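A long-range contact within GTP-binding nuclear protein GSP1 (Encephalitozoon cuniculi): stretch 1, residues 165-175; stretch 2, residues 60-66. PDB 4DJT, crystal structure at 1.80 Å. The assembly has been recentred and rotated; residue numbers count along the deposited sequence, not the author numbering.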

# COMPACT_ATOMS: atom_id res chain seq x y z
N PRO A 165 -4.39 7.01 -2.86
CA PRO A 165 -3.59 6.86 -1.64
C PRO A 165 -2.30 7.66 -1.71
O PRO A 165 -1.89 8.25 -0.73
CB PRO A 165 -3.32 5.36 -1.57
CG PRO A 165 -4.53 4.77 -2.29
CD PRO A 165 -4.68 5.71 -3.46
N PHE A 166 -1.66 7.65 -2.88
CA PHE A 166 -0.38 8.37 -3.05
C PHE A 166 -0.60 9.87 -3.00
O PHE A 166 0.21 10.63 -2.43
CB PHE A 166 0.31 7.95 -4.35
CG PHE A 166 0.75 6.54 -4.35
CD1 PHE A 166 1.79 6.13 -3.55
CD2 PHE A 166 0.08 5.57 -5.09
CE1 PHE A 166 2.16 4.81 -3.47
CE2 PHE A 166 0.45 4.27 -5.03
CZ PHE A 166 1.50 3.87 -4.23
N LEU A 167 -1.67 10.34 -3.60
CA LEU A 167 -2.01 11.77 -3.53
C LEU A 167 -2.16 12.22 -2.08
O LEU A 167 -1.59 13.24 -1.68
CB LEU A 167 -3.27 12.06 -4.32
CG LEU A 167 -3.72 13.53 -4.44
CD1 LEU A 167 -2.63 14.40 -5.04
CD2 LEU A 167 -5.03 13.63 -5.24
N HIS A 168 -2.92 11.46 -1.29
CA HIS A 168 -3.05 11.77 0.15
C HIS A 168 -1.73 11.79 0.89
O HIS A 168 -1.44 12.72 1.65
CB HIS A 168 -3.98 10.78 0.84
CG HIS A 168 -4.28 11.15 2.27
ND1 HIS A 168 -5.02 12.21 2.59
CD2 HIS A 168 -3.82 10.62 3.48
CE1 HIS A 168 -5.09 12.32 3.93
NE2 HIS A 168 -4.35 11.36 4.47
N LEU A 169 -0.92 10.78 0.65
CA LEU A 169 0.38 10.65 1.31
C LEU A 169 1.30 11.82 0.96
O LEU A 169 1.92 12.40 1.85
CB LEU A 169 1.03 9.29 0.95
CG LEU A 169 0.40 8.01 1.54
CD1 LEU A 169 0.97 6.74 0.91
CD2 LEU A 169 0.58 7.98 3.07
N ALA A 170 1.34 12.22 -0.31
CA ALA A 170 2.12 13.40 -0.75
C ALA A 170 1.68 14.68 -0.06
O ALA A 170 2.53 15.52 0.38
CB ALA A 170 2.03 13.57 -2.27
N ARG A 171 0.36 14.83 0.11
CA ARG A 171 -0.17 15.97 0.86
C ARG A 171 0.27 16.01 2.32
O ARG A 171 0.72 17.07 2.79
CB ARG A 171 -1.70 16.01 0.74
CG ARG A 171 -2.14 16.31 -0.65
CD ARG A 171 -3.61 16.03 -0.94
NE ARG A 171 -3.98 16.61 -2.23
CZ ARG A 171 -5.17 16.50 -2.81
NH1 ARG A 171 -6.17 15.80 -2.23
NH2 ARG A 171 -5.38 17.09 -3.98
N ILE A 172 0.19 14.88 3.01
CA ILE A 172 0.67 14.76 4.38
C ILE A 172 2.16 15.11 4.49
O ILE A 172 2.58 15.93 5.35
CB ILE A 172 0.44 13.32 4.95
CG1 ILE A 172 -1.08 12.99 5.10
CG2 ILE A 172 1.16 13.17 6.29
CD1 ILE A 172 -1.88 13.87 6.08
N PHE A 173 2.95 14.48 3.64
CA PHE A 173 4.39 14.62 3.72
C PHE A 173 4.85 16.03 3.40
O PHE A 173 5.77 16.55 4.08
CB PHE A 173 5.06 13.62 2.80
CG PHE A 173 4.82 12.17 3.18
CD1 PHE A 173 4.67 11.78 4.51
CD2 PHE A 173 4.81 11.20 2.20
CE1 PHE A 173 4.49 10.45 4.85
CE2 PHE A 173 4.67 9.88 2.52
CZ PHE A 173 4.47 9.50 3.84
N THR A 174 4.24 16.65 2.38
CA THR A 174 4.60 18.03 1.97
C THR A 174 3.91 19.09 2.82
O THR A 174 4.36 20.25 2.87
CB THR A 174 4.28 18.35 0.49
OG1 THR A 174 2.85 18.28 0.27
CG2 THR A 174 5.01 17.41 -0.47
N GLY A 175 2.82 18.72 3.47
CA GLY A 175 2.01 19.68 4.19
C GLY A 175 1.10 20.55 3.33
O GLY A 175 0.49 21.48 3.84
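Stretch 2, residues 60-66: VIKFNVW

Stretch 2 is an extended strand laid across the helix of stretch 1; the axes approach to 10.4 Å, with their N-to-C directions at 114°. No hydrogen bond joins them, so the contact rests on apolar packing. Strand alternation selects the contacting side chains: Ile61, Phe63 and Val65 direct CA-to-CB toward the helix, while Lys62 and Asn64 remain out of reach. Along the helix, Phe166, Leu169, Ala170, Phe173 and Thr174 recur at the spacing that keeps them on one side.

Phe63 is the centre of the contact. With chi1 in m (-61°) and chi2 at -82°, its ring reaches the helix backbone, CZ lying 3.5 Å from Phe166 O. Phe166, also m, brings CD1 over one face of that ring, 3.6 Å from Phe63 CD2; the ring planes are inclined at 49°. The same Phe166 ring places CE1 3.6 Å from CG2 of Val65, whose chi1 is t. Ala170 suits the close approach: its short CB sits 4.0 Å from Phe63 CZ and 4.1 Å from Ile61 CD1, which the m,t rotamer of Ile61 extends to the helix. Phe173 CE2 meets Phe63 CE1 at 4.1 Å, edge against edge. Thr174, chi1 p, turns OG1 back to Ala170 O (2.8 Å), a hydrogen bond that satisfies its hydroxyl within the helix, while its CG2 lies 4.5 Å from Ile61 CD1.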

# COMPACT_ATOMS: atom_id res chain seq x y z
N VAL A 60 9.43 16.63 -7.81
CA VAL A 60 9.47 15.20 -8.14
C VAL A 60 9.25 14.46 -6.83
O VAL A 60 10.03 14.62 -5.88
CB VAL A 60 10.85 14.78 -8.68
CG1 VAL A 60 10.78 13.40 -9.30
CG2 VAL A 60 11.39 15.80 -9.66
N ILE A 61 8.20 13.65 -6.79
CA ILE A 61 7.84 12.94 -5.59
C ILE A 61 7.94 11.47 -5.87
O ILE A 61 7.21 10.96 -6.72
CB ILE A 61 6.43 13.32 -5.15
CG1 ILE A 61 6.44 14.78 -4.75
CG2 ILE A 61 5.98 12.43 -3.99
CD1 ILE A 61 5.07 15.36 -4.45
N LYS A 62 8.86 10.80 -5.20
CA LYS A 62 9.09 9.37 -5.45
C LYS A 62 8.69 8.56 -4.24
O LYS A 62 9.15 8.84 -3.10
CB LYS A 62 10.55 9.06 -5.83
CG LYS A 62 10.79 7.54 -6.01
CD LYS A 62 12.24 7.21 -6.36
CE LYS A 62 12.54 7.54 -7.78
NZ LYS A 62 14.01 7.45 -8.01
N PHE A 63 7.82 7.58 -4.46
CA PHE A 63 7.48 6.61 -3.44
C PHE A 63 8.21 5.29 -3.74
O PHE A 63 8.10 4.74 -4.84
CB PHE A 63 5.96 6.38 -3.43
CG PHE A 63 5.17 7.63 -3.11
CD1 PHE A 63 5.00 8.03 -1.79
CD2 PHE A 63 4.58 8.37 -4.11
CE1 PHE A 63 4.23 9.16 -1.47
CE2 PHE A 63 3.82 9.49 -3.81
CZ PHE A 63 3.65 9.90 -2.50
N ASN A 64 8.92 4.78 -2.75
CA ASN A 64 9.52 3.47 -2.86
C ASN A 64 8.62 2.53 -2.12
O ASN A 64 8.62 2.50 -0.87
CB ASN A 64 10.93 3.49 -2.25
CG ASN A 64 11.94 4.14 -3.18
OD1 ASN A 64 11.95 3.88 -4.40
ND2 ASN A 64 12.81 4.98 -2.61
N VAL A 65 7.75 1.85 -2.88
CA VAL A 65 6.65 1.11 -2.31
C VAL A 65 7.06 -0.37 -2.18
O VAL A 65 7.37 -1.01 -3.15
CB VAL A 65 5.35 1.26 -3.17
CG1 VAL A 65 4.18 0.61 -2.44
CG2 VAL A 65 5.09 2.71 -3.48
N TRP A 66 7.13 -0.86 -0.94
CA TRP A 66 7.52 -2.25 -0.66
C TRP A 66 6.36 -3.15 -0.67
O TRP A 66 5.32 -2.85 -0.08
CB TRP A 66 8.22 -2.35 0.68
CG TRP A 66 9.60 -1.80 0.65
CD1 TRP A 66 10.08 -0.74 -0.10
CD2 TRP A 66 10.75 -2.28 1.41
NE1 TRP A 66 11.41 -0.57 0.11
CE2 TRP A 66 11.86 -1.44 1.03
CE3 TRP A 66 10.95 -3.29 2.35
CZ2 TRP A 66 13.13 -1.61 1.56
CZ3 TRP A 66 12.22 -3.45 2.89
CH2 TRP A 66 13.29 -2.63 2.51